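Local structure of halotolerant alpha-type carbonic anhydrase (dCA II) (Dunaliella salina, 1Y7W) at residues 18-32 / 266-278. The protein catalyses the reversible hydration of carbon dioxide to bicarbonate, as a zinc-dependent alpha-type carbonic anhydrase of a salt-tolerant alga. Residues are numbered along the deposited sequence; the frame is centred on the assembly and turned at random. Where two conformers were deposited one is given.
Sequences NPNDGYDYMQHGFDW and AHAGADVVNNRMI
Tyr-25, in the N-terminal loop that packs beside the zinc site of this alpha-type carbonic anhydrase, presses its ring on Asn-274, and its side chain lies about 7 Å from the bound zinc ion. CA of Asn-274 lies over the ring centre and CB makes a CH-pi contact over the same face, 3.9 Å from the centroid, while Trp-32 lies against the opposite face toward the rim. With CG anti to the carbonyl carbon (chi1 -71°), the ring runs alongside Asn-274, and Tyr-25 N gives a hydrogen bond to Asp-271 OD2 (2.7 Å), the N-H coming from above the carboxylate plane. With an alanine at Tyr-25 the whole ring goes, which is likely to leave a gap between Asn-274 and the Trp-32 indole, and the indole freer to shift. His-28 reads the next carbonyl: ND1 donates to Asn-275 O (2.8 Å) within both the imidazole and carbonyl planes, and Met-277 N returns a bond to His-28 O (2.8 Å). Beyond, Met-277 SD meets the edge of the Phe-30 ring, a Met-aromatic contact. At the other end Pro-19 CG sits tightly on Ala-270 CB (3.3 Å), and the Asn-18/Pro-19 peptide lies over one face of the His-267 ring. Asn-274 O accepts from ND1 of the zinc ligand His-132, Asn-274 ND2 donates to Phe-131 O and Asn-274 OD1 accepts from His-133 N, so the 266-278 loop, leaving helix 253-266, joins the N-terminal loop to the central sheet through strand 120-133.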
# COMPACT_ATOMS: atom_id res chain seq x y z
N ASN A 18 -17.17 -0.90 -11.70
CA ASN A 18 -16.70 0.19 -12.61
C ASN A 18 -15.29 0.80 -12.33
O ASN A 18 -14.67 1.34 -13.26
CB ASN A 18 -17.68 1.41 -12.65
CG ASN A 18 -19.16 1.05 -12.41
OD1 ASN A 18 -19.57 0.70 -11.29
ND2 ASN A 18 -19.99 1.21 -13.45
N PRO A 19 -14.78 0.75 -11.07
CA PRO A 19 -13.45 1.32 -10.76
C PRO A 19 -12.26 0.63 -11.42
O PRO A 19 -11.30 1.27 -11.88
CB PRO A 19 -13.34 1.18 -9.22
CG PRO A 19 -14.71 0.91 -8.75
CD PRO A 19 -15.34 0.10 -9.87
N ASN A 20 -12.31 -0.70 -11.43
CA ASN A 20 -11.25 -1.54 -11.98
C ASN A 20 -11.77 -2.04 -13.31
O ASN A 20 -12.98 -2.10 -13.54
CB ASN A 20 -10.98 -2.72 -11.05
CG ASN A 20 -11.04 -2.33 -9.56
OD1 ASN A 20 -10.13 -1.66 -9.04
ND2 ASN A 20 -12.12 -2.74 -8.89
N ASP A 21 -10.87 -2.45 -14.18
CA ASP A 21 -11.39 -2.87 -15.46
C ASP A 21 -11.77 -4.31 -15.70
O ASP A 21 -12.96 -4.63 -15.92
CB ASP A 21 -10.49 -2.33 -16.56
CG ASP A 21 -10.87 -0.91 -16.95
OD1 ASP A 21 -12.02 -0.74 -17.44
OD2 ASP A 21 -10.06 0.04 -16.74
N GLY A 22 -10.80 -5.20 -15.67
CA GLY A 22 -11.16 -6.58 -15.94
C GLY A 22 -11.47 -7.42 -14.71
O GLY A 22 -11.63 -8.64 -14.86
N TYR A 23 -11.61 -6.79 -13.53
CA TYR A 23 -11.83 -7.58 -12.32
C TYR A 23 -12.53 -6.80 -11.19
O TYR A 23 -12.64 -5.59 -11.25
CB TYR A 23 -10.47 -8.08 -11.82
CG TYR A 23 -9.59 -6.96 -11.34
CD1 TYR A 23 -9.65 -6.52 -10.02
CD2 TYR A 23 -8.73 -6.27 -12.23
CE1 TYR A 23 -8.90 -5.43 -9.60
CE2 TYR A 23 -7.98 -5.20 -11.82
CZ TYR A 23 -8.07 -4.77 -10.50
OH TYR A 23 -7.36 -3.72 -10.04
N ASP A 24 -12.98 -7.51 -10.16
CA ASP A 24 -13.60 -6.84 -9.03
C ASP A 24 -13.26 -7.63 -7.76
O ASP A 24 -12.54 -8.63 -7.80
CB ASP A 24 -15.12 -6.72 -9.20
CG ASP A 24 -15.82 -8.06 -9.27
OD1 ASP A 24 -15.60 -8.95 -8.42
OD2 ASP A 24 -16.62 -8.21 -10.21
N TYR A 25 -13.76 -7.14 -6.64
CA TYR A 25 -13.47 -7.74 -5.34
C TYR A 25 -14.58 -8.55 -4.75
O TYR A 25 -14.54 -8.91 -3.55
CB TYR A 25 -13.06 -6.66 -4.34
CG TYR A 25 -11.69 -6.11 -4.66
CD1 TYR A 25 -11.54 -5.00 -5.51
CD2 TYR A 25 -10.56 -6.66 -4.08
CE1 TYR A 25 -10.26 -4.45 -5.75
CE2 TYR A 25 -9.28 -6.13 -4.31
CZ TYR A 25 -9.14 -5.03 -5.13
OH TYR A 25 -7.87 -4.46 -5.26
N MET A 26 -15.58 -8.88 -5.56
CA MET A 26 -16.68 -9.65 -5.02
C MET A 26 -16.23 -10.96 -4.39
O MET A 26 -16.78 -11.38 -3.38
CB MET A 26 -17.76 -9.90 -6.08
CG MET A 26 -18.99 -10.57 -5.50
SD MET A 26 -20.28 -10.93 -6.70
CE MET A 26 -19.94 -12.80 -6.96
N GLN A 27 -15.22 -11.62 -4.96
CA GLN A 27 -14.74 -12.86 -4.38
C GLN A 27 -13.35 -12.69 -3.82
O GLN A 27 -12.64 -13.67 -3.63
CB GLN A 27 -14.71 -13.98 -5.43
CG GLN A 27 -16.11 -14.35 -5.93
CD GLN A 27 -16.04 -15.47 -6.90
OE1 GLN A 27 -15.30 -16.46 -6.71
NE2 GLN A 27 -16.77 -15.33 -7.98
N HIS A 28 -12.99 -11.45 -3.55
CA HIS A 28 -11.67 -11.12 -3.01
C HIS A 28 -10.55 -11.76 -3.81
O HIS A 28 -9.53 -12.18 -3.27
CB HIS A 28 -11.60 -11.51 -1.53
CG HIS A 28 -12.62 -10.78 -0.72
ND1 HIS A 28 -12.48 -9.45 -0.35
CD2 HIS A 28 -13.88 -11.14 -0.36
CE1 HIS A 28 -13.62 -9.03 0.20
NE2 HIS A 28 -14.48 -10.03 0.19
N GLY A 29 -10.74 -11.80 -5.13
CA GLY A 29 -9.73 -12.38 -5.99
C GLY A 29 -9.71 -13.88 -6.15
O GLY A 29 -8.85 -14.42 -6.85
N PHE A 30 -10.63 -14.59 -5.50
CA PHE A 30 -10.65 -16.04 -5.60
C PHE A 30 -10.80 -16.44 -7.08
O PHE A 30 -10.31 -17.49 -7.47
CB PHE A 30 -11.86 -16.63 -4.79
CG PHE A 30 -11.93 -18.13 -4.79
CD1 PHE A 30 -10.92 -18.91 -4.27
CD2 PHE A 30 -13.10 -18.76 -5.24
CE1 PHE A 30 -11.07 -20.31 -4.17
CE2 PHE A 30 -13.24 -20.14 -5.15
CZ PHE A 30 -12.22 -20.90 -4.62
N ASP A 31 -11.54 -15.63 -7.82
CA ASP A 31 -11.83 -15.84 -9.26
C ASP A 31 -10.77 -15.38 -10.26
O ASP A 31 -10.76 -15.82 -11.43
CB ASP A 31 -13.17 -15.16 -9.66
CG ASP A 31 -13.24 -13.68 -9.31
OD1 ASP A 31 -12.59 -13.21 -8.35
OD2 ASP A 31 -13.98 -12.97 -10.01
N TRP A 32 -9.88 -14.51 -9.80
CA TRP A 32 -8.86 -13.92 -10.69
C TRP A 32 -7.98 -14.88 -11.48
O TRP A 32 -7.80 -14.67 -12.70
CB TRP A 32 -7.91 -12.98 -9.91
CG TRP A 32 -8.58 -11.73 -9.41
CD1 TRP A 32 -9.86 -11.32 -9.61
CD2 TRP A 32 -8.00 -10.81 -8.49
NE1 TRP A 32 -10.14 -10.18 -8.86
CE2 TRP A 32 -9.01 -9.87 -8.15
CE3 TRP A 32 -6.73 -10.71 -7.90
CZ2 TRP A 32 -8.79 -8.84 -7.24
CZ3 TRP A 32 -6.51 -9.69 -6.99
CH2 TRP A 32 -7.54 -8.76 -6.68
N ALA A 266 -18.30 7.60 -6.31
CA ALA A 266 -17.66 7.55 -7.62
C ALA A 266 -18.26 6.54 -8.59
O ALA A 266 -18.37 6.83 -9.78
CB ALA A 266 -16.16 7.26 -7.50
N HIS A 267 -18.58 5.35 -8.08
CA HIS A 267 -19.15 4.28 -8.90
C HIS A 267 -20.13 3.52 -7.99
O HIS A 267 -19.73 2.88 -7.02
CB HIS A 267 -18.06 3.28 -9.38
CG HIS A 267 -16.84 3.91 -10.00
ND1 HIS A 267 -16.75 4.19 -11.35
CD2 HIS A 267 -15.70 4.38 -9.44
CE1 HIS A 267 -15.60 4.81 -11.59
NE2 HIS A 267 -14.95 4.94 -10.45
N ALA A 268 -21.41 3.58 -8.31
CA ALA A 268 -22.43 2.88 -7.51
C ALA A 268 -22.20 1.37 -7.47
O ALA A 268 -22.66 0.69 -6.54
CB ALA A 268 -23.85 3.18 -8.08
N GLY A 269 -21.49 0.84 -8.45
CA GLY A 269 -21.22 -0.60 -8.44
C GLY A 269 -19.83 -0.97 -7.92
O GLY A 269 -19.36 -2.09 -8.10
N ALA A 270 -19.17 -0.06 -7.23
CA ALA A 270 -17.83 -0.33 -6.75
C ALA A 270 -17.86 -1.21 -5.51
O ALA A 270 -18.86 -1.26 -4.78
CB ALA A 270 -17.10 1.01 -6.47
N ASP A 271 -16.76 -1.94 -5.28
CA ASP A 271 -16.69 -2.78 -4.08
C ASP A 271 -16.12 -1.88 -3.01
O ASP A 271 -15.02 -1.30 -3.16
CB ASP A 271 -15.77 -3.99 -4.29
CG ASP A 271 -16.35 -5.01 -5.27
OD1 ASP A 271 -17.46 -5.54 -4.98
OD2 ASP A 271 -15.71 -5.25 -6.31
N VAL A 272 -16.84 -1.78 -1.90
CA VAL A 272 -16.41 -0.93 -0.82
C VAL A 272 -15.32 -1.61 0.00
O VAL A 272 -14.57 -0.94 0.68
CB VAL A 272 -17.61 -0.57 0.06
CG1 VAL A 272 -17.18 0.27 1.20
CG2 VAL A 272 -18.63 0.20 -0.76
N VAL A 273 -15.26 -2.94 -0.03
CA VAL A 273 -14.24 -3.67 0.74
C VAL A 273 -13.25 -4.21 -0.36
O VAL A 273 -13.51 -5.23 -1.02
CB VAL A 273 -14.87 -4.84 1.55
CG1 VAL A 273 -13.81 -5.44 2.49
CG2 VAL A 273 -16.06 -4.31 2.43
N ASN A 274 -12.12 -3.52 -0.53
CA ASN A 274 -11.22 -3.89 -1.64
C ASN A 274 -9.94 -4.61 -1.29
O ASN A 274 -8.81 -4.13 -1.59
CB ASN A 274 -10.91 -2.60 -2.43
CG ASN A 274 -10.17 -1.56 -1.60
OD1 ASN A 274 -10.37 -1.47 -0.38
ND2 ASN A 274 -9.31 -0.74 -2.25
N ASN A 275 -10.07 -5.74 -0.60
CA ASN A 275 -8.92 -6.56 -0.26
C ASN A 275 -8.88 -7.88 -1.03
O ASN A 275 -9.90 -8.59 -1.19
CB ASN A 275 -8.89 -6.91 1.24
CG ASN A 275 -10.12 -7.73 1.66
OD1 ASN A 275 -11.22 -7.36 1.33
ND2 ASN A 275 -9.92 -8.82 2.36
N ARG A 276 -7.66 -8.24 -1.49
CA ARG A 276 -7.48 -9.55 -2.11
C ARG A 276 -7.31 -10.54 -0.93
O ARG A 276 -6.68 -10.20 0.10
CB ARG A 276 -6.18 -9.63 -2.92
CG ARG A 276 -6.06 -11.00 -3.58
CD ARG A 276 -4.65 -11.10 -4.27
NE ARG A 276 -4.56 -12.26 -5.17
CZ ARG A 276 -3.44 -12.65 -5.77
NH1 ARG A 276 -2.32 -11.97 -5.55
NH2 ARG A 276 -3.44 -13.71 -6.60
N MET A 277 -7.84 -11.75 -1.06
CA MET A 277 -7.67 -12.75 0.03
C MET A 277 -6.20 -13.16 0.27
O MET A 277 -5.33 -13.06 -0.64
CB MET A 277 -8.47 -14.01 -0.31
CG MET A 277 -8.02 -14.58 -1.65
SD MET A 277 -9.19 -15.77 -2.36
CE MET A 277 -9.27 -16.93 -1.01
N ILE A 278 -5.89 -13.65 1.46
CA ILE A 278 -4.51 -14.03 1.72
C ILE A 278 -4.09 -15.25 0.87
O ILE A 278 -4.93 -16.06 0.47
CB ILE A 278 -4.19 -14.29 3.23
CG1 ILE A 278 -5.18 -15.27 3.77
CG2 ILE A 278 -4.18 -12.94 4.05
CD1 ILE A 278 -4.75 -15.79 5.14
O HOH W 1 -16.01 -7.29 -1.66
O HOH W 2 -6.19 -14.40 -6.29